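Local coordinates for protein jasmonate-induced oxygenase 2 (PDB 6LSV) that hydroxylates the stress hormone jasmonate at carbon 12, using iron, 2-oxoglutarate and molecular oxygen, and so takes part in jasmonate-mediated defence signalling, at residues Ser114-Glu119 / Tyr332-Arg337; Pro226-Gly231 / Gln342-Val347; Gly231-Leu236 / Asp269-Leu274; Ile264-Asp269 / Lys280-Arg285. All blocks are in the same frame, centred on the assembly; numbering follows the deposited sequence.

Contact 1: Ser114-Glu119 / Tyr332-Arg337. With JAA ({(1R,2R)-3-oxo-2-[(2Z)-pent-2-en-1-yl]cyclopentyl}acetic acid), chain D.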
# COMPACT_ATOMS: atom_id res chain seq x y z
N SER A 114 1.49 -17.21 5.98
CA SER A 114 1.05 -17.51 7.33
C SER A 114 1.12 -16.22 8.14
O SER A 114 1.85 -15.30 7.77
CB SER A 114 1.92 -18.59 7.98
OG SER A 114 3.01 -18.01 8.67
N PRO A 115 0.37 -16.13 9.24
CA PRO A 115 0.22 -14.82 9.91
C PRO A 115 1.46 -14.29 10.63
O PRO A 115 1.43 -13.14 11.07
CB PRO A 115 -0.92 -15.06 10.91
CG PRO A 115 -1.58 -16.34 10.48
CD PRO A 115 -0.54 -17.15 9.80
N ARG A 116 2.54 -15.07 10.77
CA ARG A 116 3.67 -14.57 11.55
C ARG A 116 4.68 -13.78 10.71
O ARG A 116 5.38 -12.92 11.25
CB ARG A 116 4.38 -15.71 12.29
CG ARG A 116 5.29 -15.20 13.41
CD ARG A 116 4.46 -14.58 14.54
NE ARG A 116 4.90 -13.22 14.88
CZ ARG A 116 4.81 -12.68 16.09
NH1 ARG A 116 5.23 -11.44 16.29
NH2 ARG A 116 4.28 -13.36 17.10
N THR A 117 4.78 -14.05 9.40
CA THR A 117 5.54 -13.18 8.51
C THR A 117 4.73 -12.66 7.33
O THR A 117 5.15 -11.68 6.71
CB THR A 117 6.78 -13.90 7.96
OG1 THR A 117 6.38 -14.92 7.03
CG2 THR A 117 7.60 -14.53 9.08
N TYR A 118 3.60 -13.29 7.01
CA TYR A 118 2.71 -12.89 5.92
C TYR A 118 3.39 -13.01 4.56
O TYR A 118 2.76 -12.75 3.53
CB TYR A 118 2.21 -11.45 6.13
CG TYR A 118 0.93 -11.36 6.94
CD1 TYR A 118 -0.31 -11.50 6.33
CD2 TYR A 118 0.97 -11.14 8.31
CE1 TYR A 118 -1.48 -11.41 7.06
CE2 TYR A 118 -0.20 -11.05 9.05
CZ TYR A 118 -1.42 -11.19 8.42
OH TYR A 118 -2.58 -11.10 9.15
N GLU A 119 4.66 -13.42 4.54
CA GLU A 119 5.38 -13.56 3.27
C GLU A 119 4.76 -14.67 2.44
O GLU A 119 4.53 -15.78 2.93
CB GLU A 119 6.85 -13.87 3.53
CG GLU A 119 7.66 -12.73 4.12
CD GLU A 119 9.00 -13.21 4.66
OE1 GLU A 119 9.01 -13.97 5.65
OE2 GLU A 119 10.04 -12.83 4.08
N TYR A 332 3.88 -1.34 15.70
CA TYR A 332 2.73 -0.73 15.04
C TYR A 332 2.11 -1.67 14.02
O TYR A 332 0.89 -1.83 13.96
CB TYR A 332 3.15 0.58 14.38
CG TYR A 332 1.99 1.42 13.89
CD1 TYR A 332 1.38 1.16 12.67
CD2 TYR A 332 1.50 2.47 14.66
CE1 TYR A 332 0.33 1.92 12.23
CE2 TYR A 332 0.45 3.24 14.22
CZ TYR A 332 -0.14 2.96 13.00
OH TYR A 332 -1.19 3.72 12.56
N ARG A 333 2.94 -2.30 13.19
CA ARG A 333 2.43 -3.10 12.08
C ARG A 333 1.61 -4.30 12.55
O ARG A 333 0.88 -4.89 11.74
CB ARG A 333 3.58 -3.57 11.20
CG ARG A 333 4.40 -4.69 11.81
CD ARG A 333 5.79 -4.71 11.25
NE ARG A 333 5.78 -4.60 9.80
CZ ARG A 333 6.87 -4.58 9.05
NH1 ARG A 333 8.06 -4.66 9.63
NH2 ARG A 333 6.78 -4.49 7.73
N LEU A 334 1.68 -4.67 13.83
CA LEU A 334 0.88 -5.79 14.31
C LEU A 334 -0.61 -5.46 14.38
O LEU A 334 -1.43 -6.39 14.38
CB LEU A 334 1.39 -6.25 15.68
CG LEU A 334 2.73 -6.99 15.60
CD1 LEU A 334 3.31 -7.23 16.99
CD2 LEU A 334 2.56 -8.29 14.84
N PHE A 335 -0.97 -4.18 14.43
CA PHE A 335 -2.38 -3.81 14.47
C PHE A 335 -3.11 -4.30 13.22
O PHE A 335 -4.14 -4.99 13.32
CB PHE A 335 -2.53 -2.30 14.62
CG PHE A 335 -2.12 -1.78 15.97
CD1 PHE A 335 -2.52 -2.44 17.13
CD2 PHE A 335 -1.33 -0.65 16.09
CE1 PHE A 335 -2.14 -1.97 18.37
CE2 PHE A 335 -0.95 -0.17 17.34
CZ PHE A 335 -1.36 -0.84 18.48
N ILE A 336 -2.60 -3.95 12.04
CA ILE A 336 -3.24 -4.42 10.81
C ILE A 336 -2.96 -5.90 10.58
O ILE A 336 -3.74 -6.59 9.91
CB ILE A 336 -2.81 -3.56 9.60
CG1 ILE A 336 -3.93 -3.52 8.56
CG2 ILE A 336 -1.52 -4.10 8.99
CD1 ILE A 336 -3.59 -2.70 7.33
N ARG A 337 -1.86 -6.42 11.13
CA ARG A 337 -1.59 -7.84 10.98
C ARG A 337 -2.57 -8.69 11.79
O ARG A 337 -2.89 -9.81 11.38
CB ARG A 337 -0.15 -8.16 11.38
CG ARG A 337 0.85 -7.95 10.27
CD ARG A 337 2.26 -7.79 10.80
NE ARG A 337 3.22 -7.57 9.73
CZ ARG A 337 4.21 -8.40 9.42
NH1 ARG A 337 4.38 -9.52 10.10
NH2 ARG A 337 5.03 -8.10 8.42
O01 JAA D . -0.09 -7.40 3.42
O02 JAA D . 4.30 -4.21 6.75
O03 JAA D . 3.48 -5.39 8.38
C04 JAA D . 1.89 -5.69 5.56
C05 JAA D . 0.41 -5.82 4.91
C06 JAA D . 2.17 -7.12 6.10
C07 JAA D . 1.25 -7.95 5.49
C08 JAA D . 0.41 -7.03 4.43
C09 JAA D . 0.19 -4.75 3.74
C10 JAA D . 1.93 -4.74 6.63
C11 JAA D . -0.34 -3.44 4.32
C12 JAA D . 3.31 -4.78 7.29
C13 JAA D . -1.38 -2.82 3.80
C14 JAA D . -2.12 -3.39 2.59
C15 JAA D . -3.61 -3.48 2.90

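Contact 2: Pro226-Gly231 / Gln342-Val347. With FE (Fe (III) ion), chain E; JAA ({(1R,2R)-3-oxo-2-[(2Z)-pent-2-en-1-yl]cyclopentyl}acetic acid), chain D.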
# COMPACT_ATOMS: atom_id res chain seq x y z
N PRO A 226 -11.47 -0.30 3.62
CA PRO A 226 -10.77 0.95 3.93
C PRO A 226 -9.60 0.74 4.88
O PRO A 226 -9.64 -0.09 5.79
CB PRO A 226 -11.85 1.81 4.58
CG PRO A 226 -13.11 1.32 4.00
CD PRO A 226 -12.93 -0.17 3.83
N HIS A 227 -8.54 1.53 4.66
CA HIS A 227 -7.35 1.52 5.50
C HIS A 227 -6.42 2.62 5.03
O HIS A 227 -6.49 3.08 3.89
CB HIS A 227 -6.62 0.18 5.45
CG HIS A 227 -5.89 -0.05 4.16
ND1 HIS A 227 -6.55 -0.20 2.95
CD2 HIS A 227 -4.57 -0.14 3.88
CE1 HIS A 227 -5.66 -0.38 1.99
NE2 HIS A 227 -4.45 -0.34 2.53
N SER A 228 -5.54 3.04 5.93
CA SER A 228 -4.32 3.75 5.57
C SER A 228 -3.15 2.79 5.72
O SER A 228 -3.19 1.86 6.53
CB SER A 228 -4.11 5.00 6.43
OG SER A 228 -4.10 4.69 7.81
N ASP A 229 -2.11 3.01 4.93
CA ASP A 229 -0.95 2.13 4.98
C ASP A 229 -0.18 2.36 6.27
O ASP A 229 0.09 3.51 6.64
CB ASP A 229 -0.05 2.38 3.77
CG ASP A 229 -0.71 1.98 2.47
OD1 ASP A 229 -1.48 1.00 2.49
OD2 ASP A 229 -0.48 2.65 1.45
N PRO A 230 0.19 1.30 6.99
CA PRO A 230 0.84 1.49 8.30
C PRO A 230 2.23 2.08 8.21
O PRO A 230 2.67 2.75 9.16
CB PRO A 230 0.87 0.07 8.88
CG PRO A 230 0.80 -0.83 7.70
CD PRO A 230 -0.03 -0.13 6.67
N GLY A 231 2.95 1.87 7.11
CA GLY A 231 4.35 2.23 7.03
C GLY A 231 4.57 3.70 6.71
O GLY A 231 3.73 4.56 6.95
N GLN A 342 -8.80 -1.55 9.08
CA GLN A 342 -9.72 -0.89 9.99
C GLN A 342 -9.76 0.61 9.73
O GLN A 342 -9.92 1.40 10.67
CB GLN A 342 -9.35 -1.17 11.45
CG GLN A 342 -9.44 -2.63 11.87
CD GLN A 342 -10.79 -3.26 11.57
OE1 GLN A 342 -11.82 -2.58 11.49
NE2 GLN A 342 -10.80 -4.58 11.41
N GLY A 343 -9.62 1.02 8.47
CA GLY A 343 -9.63 2.44 8.16
C GLY A 343 -8.43 3.13 8.77
O GLY A 343 -7.32 2.59 8.79
N LYS A 344 -8.65 4.35 9.27
CA LYS A 344 -7.63 5.11 9.96
C LYS A 344 -7.78 5.03 11.48
O LYS A 344 -7.24 5.88 12.20
CB LYS A 344 -7.65 6.57 9.51
CG LYS A 344 -7.37 6.76 8.02
CD LYS A 344 -6.86 8.17 7.73
CE LYS A 344 -5.69 8.53 8.64
NZ LYS A 344 -4.94 9.71 8.14
N SER A 345 -8.50 4.03 11.98
CA SER A 345 -8.66 3.90 13.43
C SER A 345 -7.38 3.45 14.11
O SER A 345 -7.23 3.68 15.32
CB SER A 345 -9.80 2.93 13.75
OG SER A 345 -9.47 1.60 13.40
N HIS A 346 -6.46 2.83 13.38
CA HIS A 346 -5.20 2.40 13.98
C HIS A 346 -4.34 3.59 14.39
O HIS A 346 -3.82 3.64 15.51
CB HIS A 346 -4.44 1.49 13.01
CG HIS A 346 -5.02 0.12 12.87
ND1 HIS A 346 -5.05 -0.57 11.67
CD2 HIS A 346 -5.60 -0.70 13.78
CE1 HIS A 346 -5.62 -1.74 11.85
NE2 HIS A 346 -5.97 -1.85 13.13
N VAL A 347 -4.19 4.58 13.49
CA VAL A 347 -3.37 5.74 13.83
C VAL A 347 -4.13 6.72 14.73
O VAL A 347 -3.52 7.40 15.56
CB VAL A 347 -2.86 6.43 12.55
CG1 VAL A 347 -4.01 6.95 11.71
CG2 VAL A 347 -1.88 7.55 12.89
FE FE E . -2.95 0.15 0.72
O01 JAA D . -0.09 -7.40 3.42
O02 JAA D . 4.30 -4.21 6.75
O03 JAA D . 3.48 -5.39 8.38
C04 JAA D . 1.89 -5.69 5.56
C05 JAA D . 0.41 -5.82 4.91
C06 JAA D . 2.17 -7.12 6.10
C07 JAA D . 1.25 -7.95 5.49
C08 JAA D . 0.41 -7.03 4.43
C09 JAA D . 0.19 -4.75 3.74
C10 JAA D . 1.93 -4.74 6.63
C11 JAA D . -0.34 -3.44 4.32
C12 JAA D . 3.31 -4.78 7.29
C13 JAA D . -1.38 -2.82 3.80
C14 JAA D . -2.12 -3.39 2.59
C15 JAA D . -3.61 -3.48 2.90

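Contact 3: Gly231-Leu236 / Asp269-Leu274. With AKG (2-oxoglutaric acid), chain C.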
# COMPACT_ATOMS: atom_id res chain seq x y z
N GLY A 231 2.95 1.87 7.11
CA GLY A 231 4.35 2.23 7.03
C GLY A 231 4.57 3.70 6.71
O GLY A 231 3.73 4.56 6.95
N GLY A 232 5.75 3.97 6.15
CA GLY A 232 6.17 5.33 5.86
C GLY A 232 5.47 5.95 4.68
O GLY A 232 4.64 6.84 4.84
N MET A 233 5.82 5.50 3.47
CA MET A 233 5.10 5.92 2.27
C MET A 233 4.91 4.72 1.36
O MET A 233 5.69 3.76 1.40
CB MET A 233 5.83 7.03 1.51
CG MET A 233 7.32 6.81 1.30
SD MET A 233 8.04 8.03 0.18
CE MET A 233 7.38 7.47 -1.39
N THR A 234 3.86 4.77 0.55
CA THR A 234 3.58 3.75 -0.44
C THR A 234 3.72 4.33 -1.83
O THR A 234 3.20 5.41 -2.12
CB THR A 234 2.16 3.18 -0.25
OG1 THR A 234 1.99 2.75 1.10
CG2 THR A 234 1.93 2.00 -1.19
N ILE A 235 4.45 3.62 -2.69
CA ILE A 235 4.48 3.92 -4.11
C ILE A 235 3.59 2.90 -4.79
O ILE A 235 3.91 1.70 -4.83
CB ILE A 235 5.92 3.91 -4.67
CG1 ILE A 235 6.75 5.00 -3.99
CG2 ILE A 235 5.92 4.13 -6.17
CD1 ILE A 235 8.20 5.00 -4.40
N LEU A 236 2.46 3.36 -5.32
CA LEU A 236 1.40 2.50 -5.83
C LEU A 236 1.39 2.56 -7.35
O LEU A 236 1.32 3.65 -7.93
CB LEU A 236 0.04 2.92 -5.27
CG LEU A 236 -1.25 2.21 -5.69
CD1 LEU A 236 -1.18 0.71 -5.41
CD2 LEU A 236 -2.44 2.83 -4.97
N ASP A 269 1.05 5.86 7.56
CA ASP A 269 0.80 6.18 8.96
C ASP A 269 2.06 6.69 9.66
O ASP A 269 1.99 7.59 10.50
CB ASP A 269 0.25 4.95 9.69
CG ASP A 269 -1.26 4.81 9.55
OD1 ASP A 269 -1.89 5.71 8.95
OD2 ASP A 269 -1.81 3.81 10.05
N GLN A 270 3.22 6.13 9.31
CA GLN A 270 4.45 6.51 9.98
C GLN A 270 4.84 7.95 9.69
O GLN A 270 5.37 8.64 10.57
CB GLN A 270 5.58 5.56 9.58
CG GLN A 270 5.37 4.13 10.05
CD GLN A 270 4.97 4.05 11.51
OE1 GLN A 270 5.67 4.55 12.38
NE2 GLN A 270 3.83 3.41 11.78
N ILE A 271 4.57 8.44 8.48
CA ILE A 271 4.92 9.82 8.16
C ILE A 271 3.92 10.78 8.80
O ILE A 271 4.31 11.87 9.23
CB ILE A 271 5.02 10.01 6.64
CG1 ILE A 271 6.27 9.29 6.11
CG2 ILE A 271 5.07 11.49 6.27
CD1 ILE A 271 6.59 9.59 4.67
N GLN A 272 2.64 10.40 8.89
CA GLN A 272 1.69 11.23 9.62
C GLN A 272 2.16 11.45 11.05
O GLN A 272 2.05 12.56 11.58
CB GLN A 272 0.29 10.59 9.60
CG GLN A 272 -0.69 11.25 10.58
CD GLN A 272 -2.15 10.93 10.30
OE1 GLN A 272 -2.54 10.64 9.16
NE2 GLN A 272 -2.98 10.99 11.33
N ILE A 273 2.71 10.41 11.68
CA ILE A 273 3.20 10.53 13.04
C ILE A 273 4.45 11.41 13.09
O ILE A 273 4.59 12.27 13.97
CB ILE A 273 3.46 9.14 13.64
CG1 ILE A 273 2.16 8.33 13.70
CG2 ILE A 273 4.08 9.25 15.03
CD1 ILE A 273 2.38 6.84 13.66
N LEU A 274 5.38 11.21 12.15
CA LEU A 274 6.61 11.99 12.14
C LEU A 274 6.33 13.47 11.90
O LEU A 274 6.92 14.34 12.55
CB LEU A 274 7.58 11.45 11.09
CG LEU A 274 8.36 10.20 11.50
CD1 LEU A 274 9.07 9.58 10.31
CD2 LEU A 274 9.37 10.52 12.59
C1 AKG C . -2.78 -1.31 -1.44
O1 AKG C . -2.01 -0.45 -0.95
O2 AKG C . -2.59 -2.53 -1.18
C2 AKG C . -3.94 -0.86 -2.33
O5 AKG C . -4.78 -0.17 -1.86
C3 AKG C . -4.06 -1.29 -3.80
C4 AKG C . -4.64 -0.13 -4.61
C5 AKG C . -5.19 -0.61 -5.96
O3 AKG C . -5.21 0.15 -6.96
O4 AKG C . -5.63 -1.78 -6.06

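Contact 4: Ile264-Asp269 / Lys280-Arg285. With AKG (2-oxoglutaric acid), chain C.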
# COMPACT_ATOMS: atom_id res chain seq x y z
N ILE A 264 1.36 6.65 -7.91
CA ILE A 264 0.67 7.39 -6.86
C ILE A 264 1.48 7.22 -5.59
O ILE A 264 1.81 6.09 -5.20
CB ILE A 264 -0.78 6.91 -6.68
CG1 ILE A 264 -1.64 7.37 -7.87
CG2 ILE A 264 -1.36 7.45 -5.38
CD1 ILE A 264 -2.93 6.61 -8.03
N VAL A 265 1.84 8.34 -4.98
CA VAL A 265 2.62 8.35 -3.75
C VAL A 265 1.65 8.52 -2.59
O VAL A 265 0.94 9.53 -2.51
CB VAL A 265 3.69 9.46 -3.76
CG1 VAL A 265 4.57 9.38 -2.54
CG2 VAL A 265 4.52 9.37 -5.03
N ASN A 266 1.59 7.53 -1.71
CA ASN A 266 0.71 7.57 -0.55
C ASN A 266 1.52 7.90 0.69
O ASN A 266 2.53 7.25 0.98
CB ASN A 266 -0.01 6.23 -0.35
CG ASN A 266 -1.13 6.01 -1.34
OD1 ASN A 266 -1.58 6.95 -2.01
ND2 ASN A 266 -1.61 4.78 -1.43
N ILE A 267 1.07 8.92 1.43
CA ILE A 267 1.59 9.15 2.77
C ILE A 267 1.11 8.01 3.66
O ILE A 267 -0.08 7.69 3.70
CB ILE A 267 1.13 10.51 3.31
CG1 ILE A 267 1.65 11.65 2.43
CG2 ILE A 267 1.57 10.69 4.76
CD1 ILE A 267 3.14 11.88 2.52
N GLY A 268 2.04 7.38 4.37
CA GLY A 268 1.68 6.31 5.28
C GLY A 268 1.49 6.79 6.71
O GLY A 268 1.73 7.96 7.04
N ASP A 269 1.05 5.86 7.56
CA ASP A 269 0.80 6.18 8.96
C ASP A 269 2.06 6.69 9.66
O ASP A 269 1.99 7.59 10.50
CB ASP A 269 0.25 4.95 9.69
CG ASP A 269 -1.26 4.81 9.55
OD1 ASP A 269 -1.89 5.71 8.95
OD2 ASP A 269 -1.81 3.81 10.05
N LYS A 280 -1.00 14.02 6.31
CA LYS A 280 -2.03 13.04 6.64
C LYS A 280 -1.86 11.81 5.77
O LYS A 280 -1.54 11.92 4.58
CB LYS A 280 -3.43 13.63 6.44
CG LYS A 280 -3.73 14.81 7.35
CD LYS A 280 -3.65 14.40 8.82
CE LYS A 280 -4.08 15.54 9.72
NZ LYS A 280 -5.10 16.41 9.07
N SER A 281 -2.06 10.64 6.36
CA SER A 281 -2.04 9.41 5.58
C SER A 281 -3.38 9.24 4.87
O SER A 281 -4.43 9.37 5.49
CB SER A 281 -1.73 8.20 6.47
OG SER A 281 -2.72 8.01 7.46
N VAL A 282 -3.33 8.96 3.57
CA VAL A 282 -4.55 8.79 2.79
C VAL A 282 -5.25 7.49 3.19
O VAL A 282 -4.60 6.47 3.46
CB VAL A 282 -4.25 8.82 1.29
CG1 VAL A 282 -3.28 7.70 0.90
CG2 VAL A 282 -5.53 8.72 0.48
N GLU A 283 -6.57 7.54 3.24
CA GLU A 283 -7.40 6.35 3.43
C GLU A 283 -7.94 5.91 2.08
O GLU A 283 -8.55 6.71 1.36
CB GLU A 283 -8.54 6.64 4.40
CG GLU A 283 -9.41 5.45 4.72
CD GLU A 283 -10.50 5.78 5.73
OE1 GLU A 283 -10.76 6.98 5.96
OE2 GLU A 283 -11.09 4.83 6.29
N HIS A 284 -7.71 4.65 1.72
CA HIS A 284 -8.12 4.16 0.42
C HIS A 284 -8.78 2.79 0.55
O HIS A 284 -8.69 2.12 1.58
CB HIS A 284 -6.95 4.10 -0.57
CG HIS A 284 -5.66 3.66 0.04
ND1 HIS A 284 -4.89 4.48 0.83
CD2 HIS A 284 -5.01 2.47 -0.04
CE1 HIS A 284 -3.81 3.82 1.22
NE2 HIS A 284 -3.86 2.60 0.71
N ARG A 285 -9.46 2.41 -0.53
CA ARG A 285 -10.13 1.12 -0.65
C ARG A 285 -10.21 0.79 -2.13
O ARG A 285 -10.05 1.67 -2.99
CB ARG A 285 -11.53 1.16 -0.02
CG ARG A 285 -12.55 1.89 -0.87
CD ARG A 285 -13.93 1.89 -0.23
NE ARG A 285 -14.94 2.41 -1.15
CZ ARG A 285 -16.21 2.63 -0.83
NH1 ARG A 285 -16.65 2.38 0.39
NH2 ARG A 285 -17.05 3.11 -1.74
C1 AKG C . -2.78 -1.31 -1.44
O1 AKG C . -2.01 -0.45 -0.95
O2 AKG C . -2.59 -2.53 -1.18
C2 AKG C . -3.94 -0.86 -2.33
O5 AKG C . -4.78 -0.17 -1.86
C3 AKG C . -4.06 -1.29 -3.80
C4 AKG C . -4.64 -0.13 -4.61
C5 AKG C . -5.19 -0.61 -5.96
O3 AKG C . -5.21 0.15 -6.96
O4 AKG C . -5.63 -1.78 -6.06
O HOH W 1 -1.66 5.73 3.26

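Contact 1: Ser114-Glu119 / Tyr332-Arg337
Part of the jasmonate pocket is built where Tyr118, from the loop 114-119, meets Arg337 of helix 334-339. The phenol OH of Tyr118 donates to the carbonyl O of Arg337 at 2.6 Å, in the carbonyl plane and on a lone pair. The ring and the arginine chain run alongside each other in opposite senses, ring and guanidinium planes 69° apart, with CE2 of Tyr118 lying 3.5 Å from CG of Arg337. In Arg337 chi3 is anti (-179°), which places NE at 2.6 Å from the jasmonate carboxylate oxygen O03; NH2 adds a weak bond to the same oxygen. Arg333 grips the carboxylate with two N-H groups, NE to O03 at 2.8 Å and NH2 to O02 at 2.7 Å, the second the straighter (172°). O03 thus takes donors from both arginines, and the carboxylate probably offsets the charge of two guanidiniums that lie close together. At the root of the Tyr118 side chain, CB comes 3.7 Å from C07 of the jasmonate cyclopentanone. Arg208 binds the ligand as well. Beyond the pocket, Tyr118 packs on Tyr138 and Phe140 of strand 137-144, while Tyr332 and Ile336 lean on helix 345-348.

Contact 2: Pro226-Gly231 / Gln342-Val347
Backbone atoms of Pro226 and Gly343 make the first link: N of Gly343 donates to O of Pro226 at 2.9 Å, from well above the carbonyl plane. A weak return bond runs from N of Ser228 to O of Gly343 at 3.4 Å, and the CA-H of His227 points at that same oxygen. Together they form a single beta bridge between His227 and Gly343. OG of Ser228 lies 3.9 Å from CG of Lys344; the hydroxyl itself is hydrogen-bonded to Asp269. The bridged segment carries the His-X-Asp part of the facial triad of two histidines and one carboxylate found in 2-oxoglutarate dioxygenases. CG of His227 lies between the backbone N and carbonyl carbon (chi1 73°), setting the ring on the iron side, where NE2 binds the metal at 2.4 Å. OD1 of Asp229 binds it at 2.5 Å, and His284 completes the protein ligands. The pentenyl end of jasmonate approaches, its C15 3.3 Å from NE2 of His227. In the second shell, ND1 of His227 is hydrogen-bonded to O of Ser225, and OD2 of Asp229 to OG1 of Thr234. Within 342-347, residues Gln342 to Ser345 form a type II' turn, and NZ of Lys344 reaches O of Ser281 and OE1 of Gln272.

Contact 3: Gly231-Leu236 / Asp269-Leu274
Gly231 offers its carbonyl to the first turn of helix 269-274, N of Gln270 donating to O of Gly231 at 2.9 Å and 160° from above the carbonyl plane. The side chains of that turn then fold over the two glycines. Gln270 has CG anti to its carbonyl carbon (chi1 -65°), and its CG rests 3.5 Å from C of Gly231; the amide NE2 beyond it bonds to O of Pro230. CB of Gln270 lies 3.8 Å from CA of Gly232, a methylene set against a residue with no side chain. Ile271 lays its CG1 branch against the next carbonyl, CG1 being 3.2 Å from O of Gly232. Its CD1 continues to CB of Met233 at 4.1 Å, an apolar touch made by the root of the methionine. Further along the strand Leu236 belongs to the cosubstrate pocket, its CD1 3.6 Å from C4 of 2-oxoglutarate. Gly232 and Met233 together oppose the single residue Tyr301, forming a classic beta bulge at the start of strand 233-237. That strand pairs with 263-267 on one side and 294-302 on the other, within the main sheet of the double-stranded beta-helix core, while Met233 and Ile271 also pack on helix 161-186.

Contact 4: Ile264-Asp269 / Lys280-Arg285
Hydrogen bonding between Ile267 and Val282 is slight: N of Val282 reaches O of Ile267 at 3.5 Å in a weak bond, and CA of Ser281 makes a bent CA-H...O contact with the same oxygen. A water bridges the two, donating to O of Ile267 at 2.6 Å and to O of Val282 at 3.0 Å. OG of Ser281 stands 2.9 Å from OD1 of Asp269, a carboxylate that also has Ser228 and Tyr332 as partners. Among van der Waals contacts, Ile267 sets CB 3.3 Å from O of Lys280, and the Asn266 amide crosses Val282 obliquely, with OD1 3.5 Å from CG1. Asn266 and His284 reach toward each other tip to tip: ND2 of Asn266 stands above the ring, 3.6 Å from CE1 of His284, amide and ring planes 32° apart. CG of His284 lies between its backbone N and carbonyl carbon (chi1 38°), which brings the ring to Asn266. This ring binds the iron, and its edge meets 2-oxoglutarate, CD2 being 3.2 Å from the ketone oxygen O5. Asn266 is thus a second-shell neighbour. Strand 263-267 runs between 77-81 and 233-237 in the main sheet, whereas 284-286 edges the small sheet beside 245-248, with Val282 touching Phe77 and Val247.

In the fold
From the N terminus, the chain first passes 114-119, the early half of contact 1, which waits until 332-337 to close the longest loop. Within that loop comes 226-231, whose partner 342-347 follows 332-337, so contacts 1 and 2 cross. Segment 231-236 then leads to 269-274, and contact 3 falls within the loops of both. Contact 4, between 264-269 and 280-285, also lies inside those two loops but crosses contact 3, with Asp269 common to both; Gly231 is likewise shared by contacts 2 and 3. The four tie the C-terminal region, with its jasmonate-binding arginines, the iron-binding loop and the two sheets around one active site.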